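Local coordinates for MHC class I-like protein MILL2 (Mus musculus, PDB 6A97) that binds heparan sulfate proteoglycans on the surface of fibroblasts as a GPI-anchored, MHC class I-like membrane protein, at residues Leu25-Arg30 / Leu42-Tyr47; Leu113-Gly118 / Gly129-Gly134; Val217-Arg222 / Ile266-Gly271; Leu236-Pro241 / Glu273-Cys278. All blocks are in the same frame, centred on the assembly; numbering follows the deposited sequence.

Interaction 1. Residues Leu25-Arg30 / Leu42-Tyr47; sequences LRYNVR and LLVLIY
Tyr-27 (chi1 -58°) and Ile-46 (chi1 -66°) both hold their gamma carbon, CG and CG1, anti to the carbonyl carbon, and the two side chains run next to each other in the same direction. Tyr-27 CE2 comes within 3.5 Å of Ile-46 CD1. Val-44 CG1 approaches the same phenol ring at its edge, near the ring plane. Leu-25 CD1 reaches the other branch of Ile-46, CG2, at 3.6 Å. Val-29 CG2 meets Val-44 CG1 more loosely, at 4.3 Å. Six backbone hydrogen bonds join the strands through the pairs Arg-26/Tyr-47, Asn-28/Leu-45 and Arg-30/Leu-43; Leu-43 N to Arg-30 O, at 2.8 Å, is nearly straight. These are the first two strands of the alpha-1 half of the MHC class I platform. Helices 75-96 and 171-193 lie over the face carrying Tyr-27 and Ile-46, while a chain of another protein packs on the face carrying Asn-28 and Tyr-47. On that second face Asn-28 and Tyr-47 cross at about a right angle, the amide plane turned 57° from the ring, with Asn-28 ND2 4.0 Å from Tyr-47 CE2. The other end of the amide, Asn-28 OD1, bonds to Thr-116 OG1 on the next strand, and Tyr-47 OH bonds to a polar side chain of the other protein. Arg-30 NH2 passes 3.6 Å from Leu-43 CD2 and makes a weak hydrogen bond to the backbone of the other protein. A water donates to both Asn-28 O and Leu-43 O, bridging carbonyls of the two strands.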
# COMPACT_ATOMS: atom_id res chain seq x y z
N LEU A 25 -15.19 -15.40 10.67
CA LEU A 25 -14.98 -15.95 12.01
C LEU A 25 -13.93 -17.04 11.91
O LEU A 25 -14.07 -17.96 11.11
CB LEU A 25 -16.28 -16.50 12.59
CG LEU A 25 -16.17 -17.38 13.83
CD1 LEU A 25 -15.49 -16.63 14.97
CD2 LEU A 25 -17.54 -17.89 14.27
N ARG A 26 -12.87 -16.93 12.71
CA ARG A 26 -11.79 -17.90 12.64
C ARG A 26 -11.37 -18.39 14.02
O ARG A 26 -11.12 -17.59 14.92
CB ARG A 26 -10.57 -17.31 11.92
CG ARG A 26 -9.39 -18.27 11.82
CD ARG A 26 -8.20 -17.61 11.15
NE ARG A 26 -8.48 -17.21 9.77
CZ ARG A 26 -8.21 -17.95 8.70
NH1 ARG A 26 -8.51 -17.50 7.49
NH2 ARG A 26 -7.65 -19.14 8.84
N TYR A 27 -11.29 -19.71 14.17
CA TYR A 27 -10.80 -20.34 15.38
C TYR A 27 -9.39 -20.83 15.13
O TYR A 27 -9.18 -21.66 14.25
CB TYR A 27 -11.68 -21.53 15.79
CG TYR A 27 -13.14 -21.23 16.03
CD1 TYR A 27 -14.03 -21.11 14.96
CD2 TYR A 27 -13.64 -21.10 17.32
CE1 TYR A 27 -15.37 -20.86 15.17
CE2 TYR A 27 -14.99 -20.85 17.54
CZ TYR A 27 -15.84 -20.73 16.46
OH TYR A 27 -17.18 -20.48 16.67
N ASN A 28 -8.42 -20.31 15.88
CA ASN A 28 -7.07 -20.85 15.85
C ASN A 28 -6.85 -21.73 17.08
O ASN A 28 -6.81 -21.23 18.21
CB ASN A 28 -6.03 -19.73 15.77
CG ASN A 28 -5.81 -19.25 14.35
OD1 ASN A 28 -6.53 -19.64 13.44
ND2 ASN A 28 -4.82 -18.40 14.16
N VAL A 29 -6.73 -23.03 16.85
CA VAL A 29 -6.64 -24.00 17.93
C VAL A 29 -5.26 -24.64 17.96
O VAL A 29 -4.71 -24.99 16.91
CB VAL A 29 -7.71 -25.11 17.80
CG1 VAL A 29 -7.64 -26.08 18.96
CG2 VAL A 29 -9.10 -24.50 17.70
N ARG A 30 -4.70 -24.81 19.15
CA ARG A 30 -3.43 -25.51 19.28
C ARG A 30 -3.38 -26.35 20.55
O ARG A 30 -3.77 -25.88 21.62
CB ARG A 30 -2.28 -24.52 19.25
CG ARG A 30 -0.94 -25.13 19.63
CD ARG A 30 0.20 -24.20 19.28
NE ARG A 30 0.09 -22.93 19.99
CZ ARG A 30 0.72 -22.66 21.13
NH1 ARG A 30 1.49 -23.58 21.70
NH2 ARG A 30 0.57 -21.47 21.70
N LEU A 42 -5.86 -27.39 25.45
CA LEU A 42 -5.96 -26.65 24.20
C LEU A 42 -5.91 -25.15 24.42
O LEU A 42 -6.44 -24.64 25.41
CB LEU A 42 -7.27 -27.00 23.48
CG LEU A 42 -7.50 -28.45 23.05
CD1 LEU A 42 -8.90 -28.60 22.46
CD2 LEU A 42 -6.44 -28.90 22.03
N LEU A 43 -5.28 -24.44 23.49
CA LEU A 43 -5.40 -22.99 23.42
C LEU A 43 -6.32 -22.64 22.27
O LEU A 43 -6.07 -23.03 21.12
CB LEU A 43 -4.04 -22.31 23.24
CG LEU A 43 -4.09 -20.80 22.96
CD1 LEU A 43 -4.72 -20.01 24.12
CD2 LEU A 43 -2.70 -20.26 22.65
N VAL A 44 -7.41 -21.94 22.56
CA VAL A 44 -8.35 -21.55 21.53
C VAL A 44 -8.41 -20.04 21.44
O VAL A 44 -8.68 -19.36 22.44
CB VAL A 44 -9.77 -22.10 21.79
CG1 VAL A 44 -10.69 -21.78 20.62
CG2 VAL A 44 -9.74 -23.61 22.05
N LEU A 45 -8.14 -19.52 20.25
CA LEU A 45 -8.19 -18.09 19.99
C LEU A 45 -9.21 -17.83 18.91
O LEU A 45 -9.19 -18.46 17.85
CB LEU A 45 -6.82 -17.56 19.57
CG LEU A 45 -5.68 -17.73 20.57
CD1 LEU A 45 -4.35 -17.30 19.96
CD2 LEU A 45 -5.97 -16.93 21.83
N ILE A 46 -10.12 -16.89 19.17
CA ILE A 46 -11.19 -16.60 18.23
C ILE A 46 -11.04 -15.21 17.63
O ILE A 46 -10.94 -14.21 18.36
CB ILE A 46 -12.56 -16.71 18.92
CG1 ILE A 46 -12.83 -18.15 19.34
CG2 ILE A 46 -13.66 -16.22 18.00
CD1 ILE A 46 -14.23 -18.37 19.86
N TYR A 47 -11.01 -15.15 16.30
CA TYR A 47 -10.85 -13.90 15.57
C TYR A 47 -12.11 -13.54 14.78
O TYR A 47 -12.64 -14.36 14.03
CB TYR A 47 -9.66 -13.99 14.61
CG TYR A 47 -8.34 -14.20 15.30
CD1 TYR A 47 -7.49 -13.13 15.54
CD2 TYR A 47 -7.95 -15.47 15.72
CE1 TYR A 47 -6.28 -13.31 16.17
CE2 TYR A 47 -6.74 -15.66 16.36
CZ TYR A 47 -5.91 -14.58 16.58
OH TYR A 47 -4.71 -14.75 17.22
O HOH W 1 -4.42 -21.33 19.42

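Interaction 2. Residues Leu113-Gly118 / Gly129-Gly134; sequences LQATLG and GFWHLG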
# COMPACT_ATOMS: atom_id res chain seq x y z
N LEU A 113 0.37 -29.93 17.20
CA LEU A 113 -0.88 -30.05 16.46
C LEU A 113 -1.66 -28.74 16.48
O LEU A 113 -1.94 -28.20 17.55
CB LEU A 113 -1.75 -31.18 17.03
CG LEU A 113 -3.07 -31.43 16.30
CD1 LEU A 113 -2.83 -31.95 14.87
CD2 LEU A 113 -3.94 -32.39 17.09
N GLN A 114 -2.00 -28.25 15.29
CA GLN A 114 -2.73 -26.99 15.15
C GLN A 114 -3.96 -27.17 14.28
O GLN A 114 -4.00 -28.06 13.42
CB GLN A 114 -1.85 -25.90 14.54
CG GLN A 114 -0.63 -25.52 15.38
CD GLN A 114 0.39 -24.73 14.57
OE1 GLN A 114 1.35 -25.29 14.05
NE2 GLN A 114 0.18 -23.42 14.45
N ALA A 115 -4.95 -26.31 14.48
CA ALA A 115 -6.10 -26.29 13.60
C ALA A 115 -6.53 -24.86 13.36
O ALA A 115 -6.47 -24.02 14.25
CB ALA A 115 -7.26 -27.09 14.20
N THR A 116 -6.94 -24.55 12.13
CA THR A 116 -7.62 -23.30 11.90
C THR A 116 -8.92 -23.62 11.20
O THR A 116 -8.98 -24.46 10.30
CB THR A 116 -6.77 -22.29 11.10
OG1 THR A 116 -7.46 -21.04 11.05
CG2 THR A 116 -6.48 -22.77 9.66
N LEU A 117 -10.00 -22.97 11.62
CA LEU A 117 -11.30 -23.30 11.09
C LEU A 117 -12.25 -22.15 11.28
O LEU A 117 -11.98 -21.24 12.07
CB LEU A 117 -11.82 -24.58 11.75
CG LEU A 117 -12.12 -24.56 13.26
CD1 LEU A 117 -13.62 -24.37 13.54
CD2 LEU A 117 -11.56 -25.79 13.96
N GLY A 118 -13.36 -22.17 10.56
CA GLY A 118 -14.35 -21.12 10.70
C GLY A 118 -15.20 -20.93 9.47
O GLY A 118 -15.34 -21.84 8.65
N GLY A 129 -17.35 -22.13 4.59
CA GLY A 129 -16.65 -22.70 5.72
C GLY A 129 -15.29 -23.27 5.36
O GLY A 129 -15.01 -23.55 4.19
N PHE A 130 -14.43 -23.43 6.36
CA PHE A 130 -13.11 -24.02 6.15
C PHE A 130 -12.62 -24.72 7.41
O PHE A 130 -13.02 -24.36 8.53
CB PHE A 130 -12.10 -22.95 5.70
CG PHE A 130 -11.87 -21.85 6.72
CD1 PHE A 130 -12.68 -20.73 6.74
CD2 PHE A 130 -10.84 -21.95 7.63
CE1 PHE A 130 -12.48 -19.72 7.67
CE2 PHE A 130 -10.62 -20.94 8.56
CZ PHE A 130 -11.44 -19.83 8.58
N TRP A 131 -11.74 -25.70 7.24
CA TRP A 131 -11.13 -26.40 8.37
C TRP A 131 -9.82 -27.06 7.94
O TRP A 131 -9.82 -27.98 7.12
CB TRP A 131 -12.10 -27.43 8.95
CG TRP A 131 -11.70 -27.99 10.28
CD1 TRP A 131 -10.43 -28.17 10.76
CD2 TRP A 131 -12.58 -28.44 11.32
NE1 TRP A 131 -10.47 -28.70 12.03
CE2 TRP A 131 -11.78 -28.87 12.39
CE3 TRP A 131 -13.98 -28.51 11.44
CZ2 TRP A 131 -12.33 -29.38 13.58
CZ3 TRP A 131 -14.51 -29.01 12.62
CH2 TRP A 131 -13.69 -29.44 13.67
N HIS A 132 -8.72 -26.57 8.50
CA HIS A 132 -7.40 -27.12 8.21
C HIS A 132 -6.70 -27.59 9.48
O HIS A 132 -6.86 -26.98 10.53
CB HIS A 132 -6.52 -26.08 7.51
CG HIS A 132 -7.17 -25.40 6.34
ND1 HIS A 132 -7.16 -25.93 5.07
CD2 HIS A 132 -7.85 -24.23 6.26
CE1 HIS A 132 -7.81 -25.12 4.26
NE2 HIS A 132 -8.24 -24.08 4.95
N LEU A 133 -5.95 -28.67 9.37
CA LEU A 133 -5.09 -29.11 10.46
C LEU A 133 -3.63 -28.96 10.06
O LEU A 133 -3.28 -29.13 8.89
CB LEU A 133 -5.38 -30.56 10.86
CG LEU A 133 -6.80 -30.92 11.29
CD1 LEU A 133 -6.91 -32.41 11.53
CD2 LEU A 133 -7.16 -30.16 12.55
N GLY A 134 -2.78 -28.66 11.03
CA GLY A 134 -1.36 -28.54 10.80
C GLY A 134 -0.61 -29.39 11.80
O GLY A 134 -1.00 -29.48 12.96
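Gln-114 O is gripped twice: by Gly-134 N at 2.7 Å, a straight bond whose donor sits above the carbonyl plane, and by the CA-H of Leu-133, with Leu-133 CA at 3.3 Å. Gln-114 N returns a bond to Gly-134 O, and the pairs Thr-116/His-132 and Gly-118/Phe-130 give four more in this hairpin of the alpha-2 half of the MHC platform. Leu-117 holds CG between its backbone N and carbonyl carbon (chi1 65°), and its CD2 lies over one face of the Trp-131 indole, offset toward the rim, 3.7 Å from the centroid of the five-membered ring: a CH-pi contact. Ala-115 CB and Leu-133 CD2 are tight at 3.5 Å. On the opposite face of the sheet the Phe-130 ring folds back on the other strand, and Gly-118 N stands over the ring centre and Gly-118 CA makes a CH-pi contact. The backbone angles of Gly-118 leave no room for a CB beside the preceding carbonyl O, nor does the Phe-130 ring. Thr-116 CG2 meets the edge of the His-132 ring, and His-132 ND1 bonds to Thr-142. Trp-131 NE1 is buried without a polar partner, which implies that the indole serves this contact as apolar surface.

Interaction 3. Residues Val217-Arg222 / Ile266-Gly271; sequences VTLTCR and IRVLPG. With SO4 (sulfate ion), chain E.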
# COMPACT_ATOMS: atom_id res chain seq x y z
N VAL A 217 21.40 9.02 3.73
CA VAL A 217 20.38 9.40 4.69
C VAL A 217 19.24 8.40 4.59
O VAL A 217 18.67 8.22 3.52
CB VAL A 217 19.85 10.82 4.45
CG1 VAL A 217 18.64 11.09 5.34
CG2 VAL A 217 20.94 11.85 4.69
N THR A 218 18.92 7.74 5.69
CA THR A 218 17.80 6.82 5.70
C THR A 218 16.51 7.56 6.05
O THR A 218 16.38 8.14 7.13
CB THR A 218 18.01 5.67 6.70
OG1 THR A 218 19.16 4.90 6.31
CG2 THR A 218 16.80 4.75 6.74
N LEU A 219 15.57 7.58 5.10
CA LEU A 219 14.27 8.18 5.32
C LEU A 219 13.29 7.11 5.78
O LEU A 219 13.12 6.10 5.10
CB LEU A 219 13.74 8.85 4.05
CG LEU A 219 14.61 9.95 3.43
CD1 LEU A 219 14.02 10.43 2.11
CD2 LEU A 219 14.76 11.10 4.40
N THR A 220 12.66 7.32 6.93
CA THR A 220 11.72 6.33 7.43
C THR A 220 10.32 6.92 7.56
O THR A 220 10.12 7.92 8.24
CB THR A 220 12.16 5.76 8.78
OG1 THR A 220 13.45 5.15 8.64
CG2 THR A 220 11.16 4.73 9.28
N CYS A 221 9.37 6.28 6.89
CA CYS A 221 7.98 6.68 6.97
C CYS A 221 7.21 5.71 7.85
O CYS A 221 7.25 4.50 7.62
CB CYS A 221 7.37 6.74 5.58
SG CYS A 221 5.63 7.16 5.58
N ARG A 222 6.52 6.23 8.87
CA ARG A 222 5.69 5.40 9.74
C ARG A 222 4.25 5.86 9.74
O ARG A 222 3.97 7.05 9.82
CB ARG A 222 6.23 5.40 11.17
CG ARG A 222 7.62 4.80 11.32
CD ARG A 222 8.09 4.93 12.76
NE ARG A 222 7.35 4.03 13.65
CZ ARG A 222 7.53 3.95 14.97
NH1 ARG A 222 8.42 4.73 15.57
NH2 ARG A 222 6.80 3.10 15.68
N ILE A 266 13.80 4.04 3.01
CA ILE A 266 14.64 4.09 1.82
C ILE A 266 15.93 4.81 2.15
O ILE A 266 16.00 5.56 3.13
CB ILE A 266 13.96 4.81 0.63
CG1 ILE A 266 13.54 6.22 1.04
CG2 ILE A 266 12.76 4.00 0.12
CD1 ILE A 266 12.95 7.04 -0.09
N ARG A 267 16.96 4.60 1.33
CA ARG A 267 18.21 5.32 1.49
C ARG A 267 18.43 6.25 0.32
O ARG A 267 18.29 5.85 -0.84
CB ARG A 267 19.39 4.35 1.63
CG ARG A 267 19.37 3.57 2.94
CD ARG A 267 19.62 2.10 2.71
NE ARG A 267 18.74 1.28 3.53
CZ ARG A 267 17.49 0.97 3.19
NH1 ARG A 267 16.98 1.41 2.05
NH2 ARG A 267 16.75 0.22 3.99
N VAL A 268 18.73 7.51 0.62
CA VAL A 268 18.97 8.50 -0.41
C VAL A 268 20.29 9.19 -0.12
O VAL A 268 20.88 8.96 0.94
CB VAL A 268 17.84 9.55 -0.49
CG1 VAL A 268 16.50 8.85 -0.59
CG2 VAL A 268 17.87 10.46 0.74
N LEU A 269 20.74 10.02 -1.05
CA LEU A 269 21.96 10.78 -0.87
C LEU A 269 21.67 12.07 -0.10
O LEU A 269 20.58 12.62 -0.21
CB LEU A 269 22.60 11.10 -2.22
CG LEU A 269 22.89 9.90 -3.12
CD1 LEU A 269 23.40 10.36 -4.48
CD2 LEU A 269 23.88 8.96 -2.45
N PRO A 270 22.65 12.54 0.69
CA PRO A 270 22.51 13.78 1.46
C PRO A 270 22.07 14.96 0.60
O PRO A 270 22.67 15.22 -0.45
CB PRO A 270 23.93 14.01 2.01
CG PRO A 270 24.51 12.64 2.11
CD PRO A 270 23.94 11.87 0.95
N GLY A 271 21.01 15.65 1.02
CA GLY A 271 20.51 16.79 0.28
C GLY A 271 19.36 16.46 -0.65
O GLY A 271 18.76 17.35 -1.25
S SO4 E . 17.05 1.27 -0.79
O1 SO4 E . 16.27 2.49 -0.63
O2 SO4 E . 17.21 0.97 -2.21
O3 SO4 E . 16.37 0.15 -0.14
O4 SO4 E . 18.36 1.46 -0.18
O HOH W 2 19.10 2.15 6.34
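Leu-219 CD1 is the bump, and the notch that takes it is formed across the strands by Val-268 and Ile-266: the methyl lies 4.0 Å from Val-268 CG1 and 4.2 Å from Ile-266 CD1. The Leu-219 and Val-268 side chains cross at about a right angle. Ile-266 carries CG1 between its backbone N and carbonyl carbon (chi1 56°), which lays CG1 against Leu-219 CB at 4.0 Å. One pair further along, Val-217 CB faces Val-268 CG2, and Val-217 CG2 rests on Pro-270 CA at 4.1 Å, just where the chain has left the strand. Four backbone hydrogen bonds, of the pairs Val-217/Val-268 and Leu-219/Ile-266, join the strands. The strands are B and E of an immunoglobulin C1-set domain, and their apolar face turns inward: Phe-276 and Trp-235 of the opposing sheet pack on Leu-219 and Ile-266. The outward face is polar. Thr-218 and Arg-267 lie alongside each other there, Thr-218 OG1 touching the aliphatic Arg-267 CG at 3.6 Å. A water donates to that hydroxyl and weakly accepts from Arg-267 NE; Tyr-212 O is a further partner of the hydroxyl. A sulfate, probably from the crystallisation liquor, accepts a hydrogen bond from Arg-267 N to its O1 at 3.0 Å. Residues 61-63 of the second subunit also bind this ion, whereas its closeness to Arg-267 NH1 is doubtful.

Interaction 4. Residues Leu236-Pro241 / Glu273-Cys278; sequences LQDGKP and EPQFSC
Leu-236 and Ser-277 form an antiparallel hydrogen-bonded pair, Leu-236 N giving to Ser-277 O at 2.7 Å and Ser-277 N to Leu-236 O at 3.0 Å, before the first strand reverses in a type I' turn from Gln-237 to Lys-240; the second strand starts at Phe-276, straight after a 3-10 segment at Glu-273 to Gln-275. Gln-237, with CG anti to the backbone N (chi1 172°) and an extended chain, runs alongside Phe-276. Its CG stands over one face of the ring, and its CD comes 3.5 Å from Phe-276 CZ, the amide plane turned 39° from the ring. Gln-237 NE2 then donates to Gln-275 OE1 at 3.0 Å. The acceptor lies in the amide plane of Gln-237, but the donor stands 35° out of the Gln-275 carbonyl plane, and the bond is bent. A second subunit uses the same end of the contact: its Lys-55 NZ bonds to Gln-237 OE1, and its Tyr-47 OH to Asp-238 OD2. Near the point where the strands part, one water donates to Leu-236 O at 2.9 Å and to Gln-275 O at 2.8 Å. It also bonds to Ser-277 OG, a hydroxyl shared with Thr-290, and thus fills in where the direct backbone bonding stops. Phe-276 packs beside Trp-235 of its own sheet and against Leu-219, Ile-266 and Val-268 of the other. Paired strands C and F, and the disulfide from Cys-278 on strand F to Cys-221 on strand B with Trp-235 of strand C packed on it, are typical of immunoglobulin domains, here the C1-set alpha-3 domain.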
# COMPACT_ATOMS: atom_id res chain seq x y z
N LEU A 236 7.60 8.27 -2.84
CA LEU A 236 7.47 8.88 -4.15
C LEU A 236 8.63 9.83 -4.42
O LEU A 236 8.99 10.64 -3.57
CB LEU A 236 6.15 9.64 -4.27
CG LEU A 236 4.86 8.83 -4.13
CD1 LEU A 236 3.66 9.75 -3.91
CD2 LEU A 236 4.64 7.97 -5.35
N GLN A 237 9.23 9.71 -5.60
CA GLN A 237 10.23 10.67 -6.04
C GLN A 237 9.74 11.34 -7.31
O GLN A 237 9.58 10.69 -8.34
CB GLN A 237 11.58 10.00 -6.28
CG GLN A 237 12.59 10.93 -6.93
CD GLN A 237 14.00 10.37 -6.94
OE1 GLN A 237 14.21 9.16 -7.03
NE2 GLN A 237 14.99 11.26 -6.83
N ASP A 238 9.50 12.65 -7.22
CA ASP A 238 8.90 13.41 -8.31
C ASP A 238 7.64 12.73 -8.84
O ASP A 238 7.49 12.52 -10.04
CB ASP A 238 9.91 13.61 -9.45
CG ASP A 238 11.17 14.33 -8.99
OD1 ASP A 238 11.05 15.28 -8.18
OD2 ASP A 238 12.27 13.94 -9.43
N GLY A 239 6.75 12.36 -7.92
CA GLY A 239 5.48 11.75 -8.27
C GLY A 239 5.56 10.29 -8.67
O GLY A 239 4.54 9.66 -8.94
N LYS A 240 6.77 9.74 -8.69
CA LYS A 240 6.96 8.36 -9.13
C LYS A 240 7.34 7.44 -7.97
O LYS A 240 8.22 7.78 -7.18
CB LYS A 240 8.04 8.30 -10.22
CG LYS A 240 7.51 8.50 -11.64
CD LYS A 240 6.85 9.85 -11.84
CE LYS A 240 6.31 10.00 -13.26
NZ LYS A 240 5.60 11.29 -13.45
N PRO A 241 6.68 6.28 -7.87
CA PRO A 241 6.94 5.34 -6.78
C PRO A 241 8.33 4.72 -6.87
O PRO A 241 8.70 4.17 -7.91
CB PRO A 241 5.85 4.28 -6.96
CG PRO A 241 5.46 4.36 -8.39
CD PRO A 241 5.64 5.79 -8.80
N GLU A 273 16.58 14.80 0.32
CA GLU A 273 15.35 14.59 1.10
C GLU A 273 14.11 15.33 0.58
O GLU A 273 13.04 14.73 0.52
CB GLU A 273 15.58 14.96 2.57
CG GLU A 273 16.69 14.18 3.26
CD GLU A 273 18.02 14.91 3.23
OE1 GLU A 273 18.33 15.54 2.20
OE2 GLU A 273 18.76 14.85 4.24
N PRO A 274 14.23 16.63 0.21
CA PRO A 274 13.05 17.33 -0.32
C PRO A 274 12.38 16.65 -1.52
O PRO A 274 11.19 16.88 -1.75
CB PRO A 274 13.61 18.69 -0.74
CG PRO A 274 14.73 18.92 0.20
CD PRO A 274 15.35 17.57 0.43
N GLN A 275 13.11 15.84 -2.27
CA GLN A 275 12.56 15.18 -3.45
C GLN A 275 11.59 14.05 -3.11
O GLN A 275 10.86 13.58 -3.98
CB GLN A 275 13.68 14.62 -4.33
CG GLN A 275 14.67 15.65 -4.83
CD GLN A 275 15.77 15.03 -5.67
OE1 GLN A 275 15.51 14.15 -6.49
NE2 GLN A 275 17.00 15.50 -5.48
N PHE A 276 11.59 13.61 -1.86
CA PHE A 276 10.87 12.39 -1.50
C PHE A 276 9.67 12.64 -0.59
O PHE A 276 9.76 13.35 0.40
CB PHE A 276 11.83 11.40 -0.84
CG PHE A 276 12.88 10.86 -1.78
CD1 PHE A 276 14.06 11.55 -1.99
CD2 PHE A 276 12.67 9.67 -2.46
CE1 PHE A 276 15.02 11.07 -2.86
CE2 PHE A 276 13.63 9.18 -3.33
CZ PHE A 276 14.80 9.88 -3.53
N SER A 277 8.54 12.03 -0.95
CA SER A 277 7.33 12.12 -0.14
C SER A 277 6.78 10.73 0.13
O SER A 277 6.88 9.84 -0.71
CB SER A 277 6.27 12.97 -0.85
OG SER A 277 6.79 14.25 -1.18
N CYS A 278 6.21 10.54 1.32
CA CYS A 278 5.57 9.28 1.68
C CYS A 278 4.06 9.41 1.62
O CYS A 278 3.49 10.34 2.17
CB CYS A 278 6.00 8.84 3.08
SG CYS A 278 5.32 7.24 3.57
O HOH W 3 8.04 13.37 -3.92

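How the interactions relate
From the N terminus, interaction 1 closes the first hairpin of the platform (25-30 with 42-47) and interaction 2 a later one (113-118 with 129-134); the two are in series. They join side by side where strand 23-31 meets strand 113-121, for instance through Tyr-27 N and Leu-117 O, tying the alpha-1 half to the alpha-2 half. In the immunoglobulin domain, interaction 3 brings 266-271 back to 217-222 across 43 residues and interaction 4 brings 273-278 to 236-241 across 31; the two cross, their segments alternating along the chain. Each lies in a different sheet, and the Cys-221 to Cys-278 disulfide links them. Both touch the second subunit.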